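Local coordinates for protein CocE/NonD family hydrolase (Staphylococcus aureus subsp. aureus COL, PDB 3III) that is a putative serine hydrolase of the CocE/NonD family, related to X-Pro dipeptidyl-peptidases and probably cleaving ester or amide bonds of an unidentified substrate, at residues F213-T218 against Q236-H241; L135-K140 against K249-P254; Q271-R276 against P442-I447. One frame throughout, in Å; residues are numbered along the deposited sequence.

Interaction 1 (F213-T218 against Q236-H241); sequences FYRFWT and QAQQEH
Gln-238 reaches across from helix 234-240 to Tyr-214 and Arg-215 of helix 213-224, joining two helices of the helical insertion between strands 186-192 and 262-267, where α/β-hydrolases commonly carry a cap. The short segment axes run roughly antiparallel (144°) and come no nearer than 11.7 Å, a spacing too wide for backbone contact, so the side chains span the gap. Gln-238 has the most surface buried. Its CG stands anti to the backbone N (chi1 -178°) and the chain stays extended, which carries the amide to the flank of the other helix. There it slides past the Tyr-214 ring, running the opposite way: Gln-238 CB lies 3.7 Å from Tyr-214 CE2, and Gln-238 NE2 lies 3.5 Å from Tyr-214 CD2, with the ring and amide planes tilted against each other. Tyr-214 OH continues beyond this to the carbonyl O of Leu-234, and Gln-238 NE2 is held by the carbonyls of Ala-203 and Asp-210, so both polar ends are held by backbone carbonyls, the first on the glutamine's own helix. Arg-215, extended from CG to NE, crosses the glutamine at about a right angle, while its NH1 forms a salt bridge with Glu-535. Side-on, two of its nitrogens grip one oxygen. Arg-215 NE donates to Gln-238 OE1 over 2.9 Å, in the carbonyl plane and on a lone pair; Arg-215 NH2 gives the second bond to Gln-238 OE1, 3.0 Å long and arriving from above that plane.

Interaction 2 (L135-K140 against K249-P254); sequences LSPWSK and KQRQVP
Arg-251 drives its side chain into the loop 135-140, and the oxygens of that loop that bind it are backbone carbonyls. The arginine sits in a type I turn from Lys-249 to Gln-252, and its CA lies 5.8 Å from that of Ser-139. From CB, which passes Trp-138 O at the limit of contact, the chain bends at chi2 (-63°) and again at chi3 (-102°), folding the guanidinium back against the loop. Arg-251 CD then packs 3.4 Å from Trp-138 O. Next comes Arg-251 NE, which makes only weak bonds, one to Trp-138 O at 3.1 Å and a longer one to Pro-137 O. The firm bond is at the tip: Arg-251 NH2 donates to Pro-137 O over 2.7 Å with an N-H...O angle of 153°, the oxygen lying at the guanidinium edge, near its plane. Ser-136 OG and Ser-139 CB lie over one face. Ser-136 OG is close to NH2 but is not bonded to it; instead both bind Glu-232 OE1, NH2 by a salt bridge, so the carboxylate completes the grip on the charged end. Two waters extend the join: one donates to both Trp-138 O and Arg-251 O, while the other accepts from Lys-140 N and donates to Gln-250 O. The receiving loop is itself braced, because Ser-139 OG donates to Ser-136 O over 2.7 Å and also caps Glu-142 N. The contact thus ties the two carbonyls just before an N-cap, Ser-139, which opens helix 140-154 of the α/β-hydrolase core, to the chain that returns from the helical insertion toward strand 262-267.

Interaction 3 (Q271-R276 against P442-I447); sequences QGLHNR and PDFNHI
The backbones of Gln-271 and Phe-444 draw to 6.1 Å between CA atoms, where a loop turning at Gly-272 (phi 110°) faces a loop with a cis peptide bond between Phe-444 and Asn-445. No direct hydrogen bond crosses. Instead the carbonyl oxygen of Gln-271 abuts the benzyl carbon, 3.3 Å from Phe-444 CB, and Leu-273 covers the ring. The Phe-444 side chain, its CG anti to the backbone N (chi1 -172°), is directed at the other loop, and Leu-273 CB lies over one ring face, 4.1 Å from the centroid and 29° off the normal, a CH-pi contact. Leu-273 CD2 joins it beside Phe-444 CE2 and CZ. On the opposite face sits Asn-445 CB, so the ring is sandwiched between a neighbour along the chain and a residue of the other domain. The polar part of the contact is water-mediated through Asp-443 OD1: one water bridges it to Gln-271 N, and a second donates to both Gln-271 O and Asp-443 OD1, the latter over 2.6 Å. The same oxygen takes the N-H of Phe-444 at 2.8 Å on its anti side, fixing the carboxylate against its own loop. Asp-443 pairs with Ile-447 through two backbone bonds, and His-446 and Ile-447 both face it, a G1 beta bulge. Beside the contact, His-274 NE2 is bonded to Ser-169 OG, between strand 162-168 and helix 170-179, the position of the nucleophile elbow in α/β-hydrolases. The packing is therefore an interdomain seam, joining the loop after strand 262-267 of the hydrolase fold to the β-rich C-terminal domain close to the probable active site.

Interactions 1 and 2 lie within the α/β-hydrolase part, their centres about 14 Å apart, whereas interaction 3 joins that part to the C-terminal domain, its centre about 18 Å from that of interaction 1 and about 21 Å from that of interaction 2. Along the chain, residues 135-140 come first, then both segments of interaction 1, then 249-254, so interaction 2 encloses interaction 1; interaction 3 follows. Helix 213-224 links them: Trp-217 stacks on Trp-138, and Phe-213 packs on Leu-273 and Phe-444. The helical insertion thus contacts core and C-terminal domain together; a bound palmitic acid about 6 Å from the Trp-138 side chain and about 5 Å from that of Leu-273 is consistent with a pocket there.

Interaction 1 (F213-T218 against Q236-H241)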
loop_
_atom_site.group_PDB
_atom_site.type_symbol
_atom_site.label_atom_id
_atom_site.label_comp_id
_atom_site.label_asym_id
_atom_site.label_seq_id
_atom_site.Cartn_x
_atom_site.Cartn_y
_atom_site.Cartn_z
ATOM N N PHE A 213 -7.051 9.854 6.917
ATOM C CA PHE A 213 -7.464 8.865 5.924
ATOM C C PHE A 213 -8.267 7.662 6.466
ATOM O O PHE A 213 -9.336 7.332 5.931
ATOM C CB PHE A 213 -6.300 8.325 5.107
ATOM C CG PHE A 213 -6.736 7.338 4.103
ATOM C CD1 PHE A 213 -7.299 7.751 2.909
ATOM C CD2 PHE A 213 -6.640 5.988 4.366
ATOM C CE1 PHE A 213 -7.746 6.794 1.969
ATOM C CE2 PHE A 213 -7.048 5.044 3.433
ATOM C CZ PHE A 213 -7.605 5.451 2.235
ATOM N N TYR A 214 -7.779 7.057 7.550
ATOM C CA TYR A 214 -8.479 5.899 8.152
ATOM C C TYR A 214 -9.951 6.166 8.416
ATOM O O TYR A 214 -10.839 5.321 8.120
ATOM C CB TYR A 214 -7.807 5.489 9.444
ATOM C CG TYR A 214 -8.504 4.343 10.169
ATOM C CD1 TYR A 214 -8.335 3.024 9.739
ATOM C CD2 TYR A 214 -9.367 4.586 11.261
ATOM C CE1 TYR A 214 -8.988 1.986 10.399
ATOM C CE2 TYR A 214 -10.020 3.582 11.915
ATOM C CZ TYR A 214 -9.794 2.251 11.490
ATOM O OH TYR A 214 -10.447 1.233 12.160
ATOM N N ARG A 215 -10.210 7.309 9.008
ATOM C CA ARG A 215 -11.551 7.725 9.350
ATOM C C ARG A 215 -12.333 8.150 8.123
ATOM O O ARG A 215 -13.492 7.811 7.981
ATOM C CB ARG A 215 -11.530 8.814 10.419
ATOM C CG ARG A 215 -10.841 8.386 11.679
ATOM C CD ARG A 215 -10.849 9.418 12.803
ATOM N NE ARG A 215 -10.174 8.836 13.972
ATOM C CZ ARG A 215 -9.987 9.461 15.119
ATOM N NH1 ARG A 215 -10.368 10.721 15.274
ATOM N NH2 ARG A 215 -9.411 8.820 16.121
ATOM N N PHE A 216 -11.691 8.846 7.208
ATOM C CA PHE A 216 -12.309 9.228 5.931
ATOM C C PHE A 216 -12.772 7.979 5.133
ATOM O O PHE A 216 -13.915 7.894 4.607
ATOM C CB PHE A 216 -11.264 9.986 5.151
ATOM C CG PHE A 216 -11.586 10.181 3.677
ATOM C CD1 PHE A 216 -12.520 11.133 3.291
ATOM C CD2 PHE A 216 -10.904 9.471 2.694
ATOM C CE1 PHE A 216 -12.780 11.333 1.937
ATOM C CE2 PHE A 216 -11.147 9.695 1.366
ATOM C CZ PHE A 216 -12.096 10.622 1.000
ATOM N N TRP A 217 -11.906 6.986 5.137
ATOM C CA TRP A 217 -12.116 5.736 4.429
ATOM C C TRP A 217 -13.275 5.001 5.084
ATOM O O TRP A 217 -14.205 4.518 4.405
ATOM C CB TRP A 217 -10.819 4.929 4.496
ATOM C CG TRP A 217 -10.943 3.548 4.050
ATOM C CD1 TRP A 217 -11.056 3.119 2.778
ATOM C CD2 TRP A 217 -10.964 2.377 4.880
ATOM N NE1 TRP A 217 -11.175 1.753 2.754
ATOM C CE2 TRP A 217 -11.118 1.272 4.034
ATOM C CE3 TRP A 217 -10.882 2.156 6.254
ATOM C CZ2 TRP A 217 -11.159 -0.042 4.509
ATOM C CZ3 TRP A 217 -10.916 0.838 6.723
ATOM C CH2 TRP A 217 -11.075 -0.228 5.866
ATOM N N THR A 218 -13.205 4.873 6.403
ATOM C CA THR A 218 -14.262 4.175 7.112
ATOM C C THR A 218 -15.618 4.831 6.869
ATOM O O THR A 218 -16.600 4.149 6.561
ATOM C CB THR A 218 -14.025 4.106 8.631
ATOM O OG1 THR A 218 -12.796 3.429 8.886
ATOM C CG2 THR A 218 -15.195 3.317 9.260
ATOM N N GLN A 236 -15.089 3.239 15.997
ATOM C CA GLN A 236 -15.133 2.814 17.397
ATOM C C GLN A 236 -14.068 1.737 17.692
ATOM O O GLN A 236 -13.468 1.736 18.789
ATOM C CB GLN A 236 -16.550 2.348 17.797
ATOM C CG GLN A 236 -16.676 1.895 19.257
ATOM C CD GLN A 236 -16.250 2.977 20.286
ATOM O OE1 GLN A 236 -16.387 4.180 20.018
ATOM N NE2 GLN A 236 -15.776 2.550 21.484
ATOM N N ALA A 237 -13.772 0.868 16.717
ATOM C CA ALA A 237 -12.772 -0.196 16.896
ATOM C C ALA A 237 -11.411 0.468 17.176
ATOM O O ALA A 237 -10.682 0.056 18.111
ATOM C CB ALA A 237 -12.707 -1.188 15.642
ATOM N N GLN A 238 -11.129 1.554 16.461
ATOM C CA GLN A 238 -9.868 2.293 16.648
ATOM C C GLN A 238 -9.819 2.933 18.033
ATOM O O GLN A 238 -8.801 2.957 18.667
ATOM C CB GLN A 238 -9.687 3.383 15.590
ATOM C CG GLN A 238 -8.344 4.198 15.678
ATOM C CD GLN A 238 -8.389 5.414 14.722
ATOM O OE1 GLN A 238 -9.366 6.145 14.727
ATOM N NE2 GLN A 238 -7.360 5.590 13.882
ATOM N N GLN A 239 -10.930 3.492 18.477
ATOM C CA GLN A 239 -10.981 4.063 19.800
ATOM C C GLN A 239 -10.678 3.009 20.874
ATOM O O GLN A 239 -9.979 3.262 21.816
ATOM C CB GLN A 239 -12.416 4.525 20.105
ATOM C CG GLN A 239 -12.905 5.741 19.388
ATOM C CD GLN A 239 -12.250 6.962 19.918
ATOM O OE1 GLN A 239 -12.682 7.537 20.938
ATOM N NE2 GLN A 239 -11.168 7.369 19.242
ATOM N N GLU A 240 -11.335 1.860 20.793
ATOM C CA GLU A 240 -11.342 0.926 21.902
ATOM C C GLU A 240 -10.293 -0.183 21.832
ATOM O O GLU A 240 -10.167 -0.972 22.785
ATOM C CB GLU A 240 -12.780 0.344 22.101
ATOM C CG GLU A 240 -13.149 -0.664 21.068
ATOM C CD GLU A 240 -14.652 -0.896 20.875
ATOM O OE1 GLU A 240 -14.974 -1.828 20.080
ATOM O OE2 GLU A 240 -15.468 -0.159 21.437
ATOM N N HIS A 241 -9.514 -0.223 20.757
ATOM C CA HIS A 241 -8.417 -1.186 20.610
ATOM C C HIS A 241 -7.101 -0.437 20.294
ATOM O O HIS A 241 -6.593 -0.474 19.154
ATOM C CB HIS A 241 -8.749 -2.193 19.529
ATOM C CG HIS A 241 -9.925 -3.081 19.866
ATOM N ND1 HIS A 241 -9.845 -4.099 20.779
ATOM C CD2 HIS A 241 -11.200 -3.102 19.402
ATOM C CE1 HIS A 241 -11.017 -4.703 20.879
ATOM N NE2 HIS A 241 -11.857 -4.129 20.043
#

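Interaction 2 (L135-K140 against K249-P254)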
loop_
_atom_site.group_PDB
_atom_site.type_symbol
_atom_site.label_atom_id
_atom_site.label_comp_id
_atom_site.label_asym_id
_atom_site.label_seq_id
_atom_site.Cartn_x
_atom_site.Cartn_y
_atom_site.Cartn_z
ATOM N N LEU A 135 -20.680 -6.265 6.838
ATOM C CA LEU A 135 -19.603 -5.673 6.048
ATOM C C LEU A 135 -18.469 -5.451 7.024
ATOM O O LEU A 135 -18.461 -4.463 7.771
ATOM C CB LEU A 135 -20.054 -4.351 5.383
ATOM C CG LEU A 135 -19.218 -3.846 4.175
ATOM C CD1 LEU A 135 -19.932 -2.587 3.580
ATOM C CD2 LEU A 135 -17.757 -3.539 4.555
ATOM N N SER A 136 -17.530 -6.395 7.031
ATOM C CA SER A 136 -16.354 -6.357 7.881
ATOM C C SER A 136 -15.115 -6.332 6.990
ATOM O O SER A 136 -14.596 -7.374 6.566
ATOM C CB SER A 136 -16.323 -7.544 8.844
ATOM O OG SER A 136 -15.150 -7.444 9.627
ATOM N N PRO A 137 -14.654 -5.142 6.639
ATOM C CA PRO A 137 -13.571 -5.006 5.666
ATOM C C PRO A 137 -12.277 -5.677 6.097
ATOM O O PRO A 137 -11.886 -5.566 7.240
ATOM C CB PRO A 137 -13.328 -3.502 5.603
ATOM C CG PRO A 137 -14.479 -2.873 6.217
ATOM C CD PRO A 137 -15.162 -3.844 7.092
ATOM N N TRP A 138 -11.608 -6.359 5.166
ATOM C CA TRP A 138 -10.232 -6.812 5.389
ATOM C C TRP A 138 -10.198 -7.740 6.594
ATOM O O TRP A 138 -9.393 -7.571 7.523
ATOM C CB TRP A 138 -9.298 -5.585 5.514
ATOM C CG TRP A 138 -9.314 -4.699 4.335
ATOM C CD1 TRP A 138 -9.807 -5.017 3.093
ATOM C CD2 TRP A 138 -8.807 -3.352 4.214
ATOM N NE1 TRP A 138 -9.649 -3.978 2.245
ATOM C CE2 TRP A 138 -9.032 -2.943 2.897
ATOM C CE3 TRP A 138 -8.178 -2.459 5.088
ATOM C CZ2 TRP A 138 -8.653 -1.677 2.417
ATOM C CZ3 TRP A 138 -7.778 -1.184 4.597
ATOM C CH2 TRP A 138 -8.038 -0.808 3.292
ATOM N N SER A 139 -11.092 -8.744 6.556
ATOM C CA SER A 139 -11.234 -9.733 7.578
ATOM C C SER A 139 -11.197 -11.134 6.985
ATOM O O SER A 139 -11.374 -11.326 5.799
ATOM C CB SER A 139 -12.573 -9.534 8.299
ATOM O OG SER A 139 -13.685 -9.729 7.397
ATOM N N LYS A 140 -11.085 -12.126 7.840
ATOM C CA LYS A 140 -11.116 -13.481 7.398
ATOM C C LYS A 140 -12.503 -13.864 6.879
ATOM O O LYS A 140 -12.594 -14.563 5.893
ATOM C CB LYS A 140 -10.751 -14.434 8.526
ATOM C CG LYS A 140 -10.663 -15.903 8.015
ATOM C CD LYS A 140 -10.099 -16.773 9.091
ATOM C CE LYS A 140 -9.984 -18.190 8.647
ATOM N NZ LYS A 140 -9.454 -19.035 9.677
ATOM N N LYS A 249 -5.145 -8.636 15.840
ATOM C CA LYS A 249 -4.446 -9.818 15.332
ATOM C C LYS A 249 -5.260 -10.538 14.260
ATOM O O LYS A 249 -4.702 -11.102 13.339
ATOM C CB LYS A 249 -4.067 -10.790 16.475
ATOM C CG LYS A 249 -2.940 -10.254 17.382
ATOM C CD LYS A 249 -2.735 -11.041 18.690
ATOM C CE LYS A 249 -1.618 -10.409 19.507
ATOM N NZ LYS A 249 -1.352 -11.194 20.718
ATOM N N GLN A 250 -6.582 -10.507 14.369
ATOM C CA GLN A 250 -7.459 -11.070 13.333
ATOM C C GLN A 250 -7.503 -10.232 12.058
ATOM O O GLN A 250 -8.112 -10.678 11.050
ATOM C CB GLN A 250 -8.874 -11.207 13.862
ATOM C CG GLN A 250 -8.975 -12.206 14.977
ATOM C CD GLN A 250 -10.357 -12.270 15.520
ATOM O OE1 GLN A 250 -11.283 -12.668 14.820
ATOM N NE2 GLN A 250 -10.529 -11.893 16.784
ATOM N N ARG A 251 -6.849 -9.056 12.065
ATOM C CA ARG A 251 -6.758 -8.191 10.870
ATOM C C ARG A 251 -5.329 -8.038 10.319
ATOM O O ARG A 251 -5.027 -7.110 9.534
ATOM C CB ARG A 251 -7.385 -6.813 11.097
ATOM C CG ARG A 251 -8.788 -6.809 11.742
ATOM C CD ARG A 251 -9.810 -7.503 10.874
ATOM N NE ARG A 251 -10.676 -6.590 10.122
ATOM C CZ ARG A 251 -11.779 -6.015 10.611
ATOM N NH1 ARG A 251 -12.125 -6.200 11.903
ATOM N NH2 ARG A 251 -12.519 -5.226 9.846
ATOM N N GLN A 252 -4.491 -8.970 10.737
ATOM C CA GLN A 252 -3.184 -9.171 10.206
ATOM C C GLN A 252 -3.201 -10.474 9.410
ATOM O O GLN A 252 -3.384 -11.560 9.961
ATOM C CB GLN A 252 -2.125 -9.248 11.296
ATOM C CG GLN A 252 -0.696 -9.551 10.817
ATOM C CD GLN A 252 0.248 -9.826 11.944
ATOM O OE1 GLN A 252 0.243 -10.933 12.453
ATOM N NE2 GLN A 252 1.064 -8.827 12.362
ATOM N N VAL A 253 -3.038 -10.372 8.099
ATOM C CA VAL A 253 -3.078 -11.576 7.278
ATOM C C VAL A 253 -1.913 -12.523 7.665
ATOM O O VAL A 253 -0.759 -12.049 7.745
ATOM C CB VAL A 253 -2.942 -11.226 5.744
ATOM C CG1 VAL A 253 -2.881 -12.535 4.875
ATOM C CG2 VAL A 253 -4.076 -10.272 5.289
ATOM N N PRO A 254 -2.180 -13.844 7.796
ATOM C CA PRO A 254 -1.099 -14.854 7.992
ATOM C C PRO A 254 -0.427 -15.154 6.645
ATOM O O PRO A 254 -0.696 -16.174 6.007
ATOM C CB PRO A 254 -1.826 -16.081 8.555
ATOM C CG PRO A 254 -3.209 -15.999 7.984
ATOM C CD PRO A 254 -3.517 -14.477 7.791
HETATM O O HOH W 1 -6.678 -6.740 7.341
HETATM O O HOH W 2 -10.479 -11.516 10.503
#

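Interaction 3 (Q271-R276 against P442-I447)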
loop_
_atom_site.group_PDB
_atom_site.type_symbol
_atom_site.label_atom_id
_atom_site.label_comp_id
_atom_site.label_asym_id
_atom_site.label_seq_id
_atom_site.Cartn_x
_atom_site.Cartn_y
_atom_site.Cartn_z
ATOM N N GLN A 271 3.735 5.463 1.346
ATOM C CA GLN A 271 4.179 5.274 2.753
ATOM C C GLN A 271 3.120 5.874 3.630
ATOM O O GLN A 271 2.736 7.048 3.439
ATOM C CB GLN A 271 5.540 5.913 2.993
ATOM C CG GLN A 271 6.669 5.311 2.188
ATOM C CD GLN A 271 7.990 6.079 2.399
ATOM O OE1 GLN A 271 8.382 6.362 3.535
ATOM N NE2 GLN A 271 8.600 6.516 1.309
ATOM N N GLY A 272 2.577 5.061 4.525
ATOM C CA GLY A 272 1.454 5.444 5.368
ATOM C C GLY A 272 0.158 4.760 5.043
ATOM O O GLY A 272 -0.825 4.857 5.798
ATOM N N LEU A 273 0.117 4.066 3.905
ATOM C CA LEU A 273 -1.030 3.209 3.598
ATOM C C LEU A 273 -0.503 1.845 3.100
ATOM O O LEU A 273 -0.214 0.995 3.930
ATOM C CB LEU A 273 -1.980 3.868 2.599
ATOM C CG LEU A 273 -3.318 3.126 2.403
ATOM C CD1 LEU A 273 -4.092 2.996 3.726
ATOM C CD2 LEU A 273 -4.151 3.852 1.327
ATOM N N HIS A 274 -0.338 1.645 1.803
ATOM C CA HIS A 274 -0.036 0.297 1.287
ATOM C C HIS A 274 1.422 -0.161 1.260
ATOM O O HIS A 274 1.693 -1.357 1.082
ATOM C CB HIS A 274 -0.675 0.083 -0.085
ATOM C CG HIS A 274 -2.156 0.304 -0.105
ATOM N ND1 HIS A 274 -3.033 -0.387 0.703
ATOM C CD2 HIS A 274 -2.905 1.188 -0.811
ATOM C CE1 HIS A 274 -4.265 0.021 0.447
ATOM N NE2 HIS A 274 -4.215 0.986 -0.463
ATOM N N ASN A 275 2.368 0.765 1.349
ATOM C CA ASN A 275 3.769 0.453 1.111
ATOM C C ASN A 275 4.284 -0.639 2.043
ATOM O O ASN A 275 4.803 -1.631 1.569
ATOM C CB ASN A 275 4.583 1.764 1.118
ATOM C CG ASN A 275 6.050 1.585 1.449
ATOM O OD1 ASN A 275 6.375 1.059 2.495
ATOM N ND2 ASN A 275 6.948 2.092 0.570
ATOM N N ARG A 276 4.101 -0.488 3.352
ATOM C CA ARG A 276 4.706 -1.424 4.298
ATOM C C ARG A 276 4.263 -2.841 4.011
ATOM O O ARG A 276 5.086 -3.760 3.963
ATOM C CB ARG A 276 4.381 -1.057 5.742
ATOM C CG ARG A 276 4.985 -1.971 6.760
ATOM C CD ARG A 276 4.705 -1.503 8.186
ATOM N NE ARG A 276 5.393 -2.341 9.160
ATOM C CZ ARG A 276 5.021 -3.563 9.513
ATOM N NH1 ARG A 276 3.903 -4.113 9.024
ATOM N NH2 ARG A 276 5.755 -4.238 10.390
ATOM N N PRO A 442 6.885 12.104 -5.113
ATOM C CA PRO A 442 5.545 11.633 -4.856
ATOM C C PRO A 442 5.480 10.944 -3.464
ATOM O O PRO A 442 6.362 10.158 -3.101
ATOM C CB PRO A 442 5.295 10.638 -6.019
ATOM C CG PRO A 442 6.277 11.049 -7.069
ATOM C CD PRO A 442 7.447 11.458 -6.319
ATOM N N ASP A 443 4.387 11.188 -2.754
ATOM C CA ASP A 443 4.257 10.729 -1.376
ATOM C C ASP A 443 2.768 10.589 -1.135
ATOM O O ASP A 443 1.951 10.828 -2.021
ATOM C CB ASP A 443 4.941 11.746 -0.450
ATOM C CG ASP A 443 5.400 11.166 0.889
ATOM O OD1 ASP A 443 4.863 10.144 1.370
ATOM O OD2 ASP A 443 6.314 11.785 1.477
ATOM N N PHE A 444 2.397 10.132 0.036
ATOM C CA PHE A 444 0.956 9.840 0.305
ATOM C C PHE A 444 0.181 11.131 0.690
ATOM O O PHE A 444 0.682 11.962 1.440
ATOM C CB PHE A 444 0.853 8.814 1.401
ATOM C CG PHE A 444 -0.547 8.313 1.627
ATOM C CD1 PHE A 444 -1.200 8.645 2.779
ATOM C CD2 PHE A 444 -1.181 7.532 0.684
ATOM C CE1 PHE A 444 -2.494 8.152 3.024
ATOM C CE2 PHE A 444 -2.444 7.069 0.891
ATOM C CZ PHE A 444 -3.109 7.419 2.062
ATOM N N ASN A 445 -1.049 11.312 0.244
ATOM C CA ASN A 445 -1.763 10.495 -0.709
ATOM C C ASN A 445 -1.811 11.310 -2.009
ATOM O O ASN A 445 -2.560 12.324 -2.133
ATOM C CB ASN A 445 -3.173 10.156 -0.103
ATOM C CG ASN A 445 -3.993 9.248 -0.972
ATOM O OD1 ASN A 445 -3.570 8.947 -2.101
ATOM N ND2 ASN A 445 -5.201 8.844 -0.508
ATOM N N HIS A 446 -1.020 10.865 -2.997
ATOM C CA HIS A 446 -0.815 11.605 -4.266
ATOM C C HIS A 446 -0.412 13.067 -4.035
ATOM O O HIS A 446 -0.935 13.960 -4.676
ATOM C CB HIS A 446 -2.042 11.523 -5.186
ATOM C CG HIS A 446 -2.274 10.145 -5.722
ATOM N ND1 HIS A 446 -2.743 9.122 -4.929
ATOM C CD2 HIS A 446 -2.051 9.612 -6.943
ATOM C CE1 HIS A 446 -2.783 8.013 -5.648
ATOM N NE2 HIS A 446 -2.371 8.282 -6.877
ATOM N N ILE A 447 0.455 13.299 -3.062
ATOM C CA ILE A 447 1.060 14.621 -2.901
ATOM C C ILE A 447 2.363 14.659 -3.694
ATOM O O ILE A 447 2.936 13.629 -3.987
ATOM C CB ILE A 447 1.296 15.032 -1.413
ATOM C CG1 ILE A 447 2.371 14.151 -0.721
ATOM C CG2 ILE A 447 -0.059 15.020 -0.670
ATOM C CD1 ILE A 447 2.703 14.681 0.777
HETATM O O HOH W 3 5.406 7.634 0.204
HETATM O O HOH W 4 4.202 9.369 3.795
#